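Local coordinates for succinate dehydrogenase subunit B (Mycolicibacterium smegmatis MC2 51, PDB 6LUM), which probably serves as the iron-sulfur subunit of succinate dehydrogenase, carrying electrons from the flavoprotein subunit through its three clusters toward the membrane part, at residues F136-L147 with F194-F205. Sequence-based numbering, arbitrary orientation.
Sequences FFDAYRAVKPFL and FGPAAIVNAHRF
Val143 packs against helix 196-205, its CB 4.0 Å from Ala202 CB and its CG1 4.1 Å from Ala198 CB. CG1 lies beside the backbone N (chi1 -57°), a setting that also carries it over one face of the Phe194 ring. Toward the start of helix 196-205, Phe136 CE1 comes within 3.7 Å of Ala197 CB; one turn on, the Tyr140 ring presents its edge to Asn201, with CE1 3.8 Å from Asn201 CG and the ring and amide planes 83° apart. The Phe205 ring packs against the loop Pro145-Leu147: Arg204 CD sits over the centre of one ring face, Phe146 N, 3.7 Å above the plane, lies on the opposite face, displaced toward the rim, and Pro145 CB meets CE2. With an alanine in place of this ring, the backbone of Pro145 and Phe146 would probably be left over a gap and Leu147 CD1 would lose its aromatic neighbour.

In the second shell, Asn201 ND2 donates to Ala197 O one turn earlier (2.7 Å, 156° at the hydrogen), from the face of that carbonyl plane opposite Asn201 N; this fixes the amide beside Tyr140. Pro145 CG covers a face of the tyrosine ring. Arg204 NH2 bonds to Gly101 O of the subunit A chain. Ala197 adjoins the bound 4Fe-4S cluster and Pro196 the 3Fe-4S cluster.

The short helix axes approach to 9.2 Å, the closest CA pair being Tyr140 and Ala198. No hydrogen bond links the segments, so their joining rests on van der Waals contact of mostly buried apolar groups, while Asn201 ND2 and Arg204 NH2 find partners elsewhere.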
# COMPACT_ATOMS: atom_id res chain seq x y z
N PHE J 136 -7.12 22.46 -9.49
CA PHE J 136 -5.90 22.33 -10.27
C PHE J 136 -4.80 21.67 -9.45
O PHE J 136 -4.18 20.69 -9.88
CB PHE J 136 -5.46 23.71 -10.75
CG PHE J 136 -4.13 23.72 -11.42
CD1 PHE J 136 -3.99 23.33 -12.72
CD2 PHE J 136 -3.01 24.15 -10.74
CE1 PHE J 136 -2.77 23.34 -13.33
CE2 PHE J 136 -1.80 24.16 -11.35
CZ PHE J 136 -1.68 23.76 -12.64
N PHE J 137 -4.58 22.16 -8.23
CA PHE J 137 -3.52 21.58 -7.43
C PHE J 137 -3.87 20.20 -6.89
O PHE J 137 -2.97 19.41 -6.63
CB PHE J 137 -3.15 22.53 -6.30
CG PHE J 137 -2.29 23.66 -6.74
CD1 PHE J 137 -1.00 23.44 -7.14
CD2 PHE J 137 -2.77 24.95 -6.77
CE1 PHE J 137 -0.22 24.48 -7.54
CE2 PHE J 137 -1.99 25.98 -7.18
CZ PHE J 137 -0.71 25.75 -7.56
N ASP J 138 -5.16 19.87 -6.76
CA ASP J 138 -5.52 18.51 -6.38
C ASP J 138 -5.22 17.53 -7.50
O ASP J 138 -4.75 16.42 -7.24
CB ASP J 138 -7.00 18.44 -6.02
CG ASP J 138 -7.31 19.10 -4.70
OD1 ASP J 138 -6.37 19.59 -4.05
OD2 ASP J 138 -8.50 19.12 -4.33
N ALA J 139 -5.52 17.91 -8.74
CA ALA J 139 -5.11 17.07 -9.86
C ALA J 139 -3.60 16.97 -9.95
O ALA J 139 -3.08 15.93 -10.36
CB ALA J 139 -5.67 17.63 -11.17
N TYR J 140 -2.89 18.03 -9.58
CA TYR J 140 -1.44 18.00 -9.58
C TYR J 140 -0.91 17.00 -8.57
O TYR J 140 -0.15 16.09 -8.92
CB TYR J 140 -0.90 19.40 -9.29
CG TYR J 140 0.56 19.47 -8.95
CD1 TYR J 140 1.52 19.18 -9.89
CD2 TYR J 140 0.97 19.87 -7.70
CE1 TYR J 140 2.85 19.26 -9.58
CE2 TYR J 140 2.29 19.95 -7.38
CZ TYR J 140 3.23 19.65 -8.33
OH TYR J 140 4.56 19.73 -8.03
N ARG J 141 -1.29 17.14 -7.31
CA ARG J 141 -0.81 16.22 -6.29
C ARG J 141 -1.67 14.96 -6.24
O ARG J 141 -2.06 14.50 -5.17
CB ARG J 141 -0.77 16.89 -4.92
CG ARG J 141 -2.11 17.38 -4.44
CD ARG J 141 -2.06 17.99 -3.07
NE ARG J 141 -3.24 18.81 -2.84
CZ ARG J 141 -3.25 20.14 -2.92
NH1 ARG J 141 -2.13 20.79 -3.19
NH2 ARG J 141 -4.37 20.80 -2.71
N ALA J 142 -1.93 14.39 -7.40
CA ALA J 142 -2.56 13.09 -7.51
C ALA J 142 -1.82 12.18 -8.46
O ALA J 142 -2.14 10.99 -8.52
CB ALA J 142 -4.02 13.22 -7.97
N VAL J 143 -0.87 12.71 -9.21
CA VAL J 143 0.06 11.91 -10.00
C VAL J 143 1.31 11.58 -9.21
O VAL J 143 2.30 11.12 -9.78
CB VAL J 143 0.41 12.62 -11.31
CG1 VAL J 143 -0.84 12.91 -12.10
CG2 VAL J 143 1.15 13.90 -11.03
N LYS J 144 1.29 11.81 -7.90
CA LYS J 144 2.43 11.65 -7.01
C LYS J 144 3.65 12.38 -7.55
O LYS J 144 4.60 11.74 -8.00
CB LYS J 144 2.75 10.17 -6.81
CG LYS J 144 1.72 9.41 -6.03
CD LYS J 144 2.29 8.10 -5.54
CE LYS J 144 3.23 7.50 -6.56
NZ LYS J 144 4.29 6.68 -5.93
N PRO J 145 3.65 13.69 -7.51
CA PRO J 145 4.71 14.48 -8.14
C PRO J 145 5.94 14.66 -7.26
O PRO J 145 6.47 15.76 -7.12
CB PRO J 145 4.02 15.82 -8.39
CG PRO J 145 3.12 15.94 -7.25
CD PRO J 145 2.62 14.56 -6.92
N PHE J 146 6.41 13.57 -6.66
CA PHE J 146 7.60 13.61 -5.83
C PHE J 146 8.44 12.38 -6.10
O PHE J 146 7.94 11.36 -6.58
CB PHE J 146 7.25 13.69 -4.35
CG PHE J 146 6.09 12.84 -3.95
CD1 PHE J 146 6.25 11.50 -3.73
CD2 PHE J 146 4.84 13.39 -3.79
CE1 PHE J 146 5.19 10.72 -3.36
CE2 PHE J 146 3.78 12.62 -3.42
CZ PHE J 146 3.95 11.28 -3.20
N LEU J 147 9.72 12.48 -5.79
CA LEU J 147 10.63 11.37 -6.03
C LEU J 147 10.42 10.29 -4.99
O LEU J 147 10.63 10.52 -3.80
CB LEU J 147 12.08 11.86 -5.99
CG LEU J 147 13.06 11.13 -6.89
CD1 LEU J 147 12.97 11.70 -8.28
CD2 LEU J 147 14.45 11.24 -6.36
N PHE J 194 -7.29 14.60 -16.04
CA PHE J 194 -6.20 15.13 -15.24
C PHE J 194 -5.79 16.50 -15.73
O PHE J 194 -5.92 17.50 -15.02
CB PHE J 194 -5.01 14.18 -15.27
CG PHE J 194 -5.05 13.14 -14.21
CD1 PHE J 194 -5.24 13.49 -12.90
CD2 PHE J 194 -4.88 11.81 -14.53
CE1 PHE J 194 -5.28 12.53 -11.92
CE2 PHE J 194 -4.92 10.86 -13.56
CZ PHE J 194 -5.11 11.21 -12.25
N GLY J 195 -5.29 16.57 -16.95
CA GLY J 195 -4.95 17.83 -17.55
C GLY J 195 -3.54 17.84 -18.06
O GLY J 195 -2.68 17.06 -17.65
N PRO J 196 -3.29 18.75 -18.99
CA PRO J 196 -1.93 18.89 -19.52
C PRO J 196 -0.88 19.12 -18.45
O PRO J 196 0.22 18.58 -18.56
CB PRO J 196 -2.06 20.09 -20.45
CG PRO J 196 -3.46 20.19 -20.75
CD PRO J 196 -4.23 19.67 -19.63
N ALA J 197 -1.18 19.89 -17.41
CA ALA J 197 -0.16 20.26 -16.44
C ALA J 197 0.19 19.10 -15.54
O ALA J 197 1.37 18.90 -15.21
CB ALA J 197 -0.63 21.45 -15.62
N ALA J 198 -0.80 18.34 -15.11
CA ALA J 198 -0.53 17.14 -14.34
C ALA J 198 0.25 16.14 -15.17
O ALA J 198 1.16 15.48 -14.67
CB ALA J 198 -1.83 16.52 -13.85
N ILE J 199 -0.07 16.03 -16.46
CA ILE J 199 0.67 15.08 -17.28
C ILE J 199 2.10 15.55 -17.53
O ILE J 199 3.01 14.73 -17.62
CB ILE J 199 -0.10 14.81 -18.58
CG1 ILE J 199 -1.41 14.12 -18.26
CG2 ILE J 199 0.73 13.97 -19.50
CD1 ILE J 199 -2.42 14.19 -19.34
N VAL J 200 2.33 16.86 -17.61
CA VAL J 200 3.69 17.36 -17.74
C VAL J 200 4.50 17.07 -16.48
O VAL J 200 5.63 16.56 -16.54
CB VAL J 200 3.67 18.87 -18.04
CG1 VAL J 200 4.98 19.49 -17.67
CG2 VAL J 200 3.41 19.10 -19.47
N ASN J 201 3.94 17.38 -15.32
CA ASN J 201 4.66 17.16 -14.08
C ASN J 201 4.75 15.69 -13.71
O ASN J 201 5.49 15.36 -12.78
CB ASN J 201 4.01 17.95 -12.97
CG ASN J 201 4.25 19.42 -13.10
OD1 ASN J 201 5.29 19.92 -12.70
ND2 ASN J 201 3.31 20.12 -13.70
N ALA J 202 4.01 14.81 -14.37
CA ALA J 202 4.23 13.38 -14.23
C ALA J 202 5.24 12.85 -15.23
O ALA J 202 5.96 11.91 -14.91
CB ALA J 202 2.92 12.62 -14.39
N HIS J 203 5.27 13.40 -16.44
CA HIS J 203 6.34 13.09 -17.39
C HIS J 203 7.69 13.37 -16.77
O HIS J 203 8.64 12.59 -16.92
CB HIS J 203 6.12 13.91 -18.65
CG HIS J 203 7.24 13.85 -19.64
ND1 HIS J 203 8.38 14.62 -19.53
CD2 HIS J 203 7.37 13.16 -20.80
CE1 HIS J 203 9.17 14.38 -20.56
NE2 HIS J 203 8.58 13.51 -21.35
N ARG J 204 7.79 14.48 -16.04
CA ARG J 204 9.05 14.86 -15.40
C ARG J 204 9.59 13.74 -14.51
O ARG J 204 10.80 13.53 -14.43
CB ARG J 204 8.84 16.13 -14.58
CG ARG J 204 10.10 16.74 -14.02
CD ARG J 204 10.42 16.17 -12.67
NE ARG J 204 11.65 16.68 -12.11
CZ ARG J 204 12.36 16.04 -11.19
NH1 ARG J 204 11.96 14.87 -10.77
NH2 ARG J 204 13.48 16.56 -10.73
N PHE J 205 8.71 13.02 -13.82
CA PHE J 205 9.12 11.99 -12.88
C PHE J 205 9.13 10.60 -13.48
O PHE J 205 9.84 9.72 -12.98
CB PHE J 205 8.19 11.97 -11.67
CG PHE J 205 8.39 13.10 -10.74
CD1 PHE J 205 9.47 13.12 -9.90
CD2 PHE J 205 7.51 14.15 -10.72
CE1 PHE J 205 9.66 14.16 -9.05
CE2 PHE J 205 7.71 15.19 -9.88
CZ PHE J 205 8.78 15.20 -9.04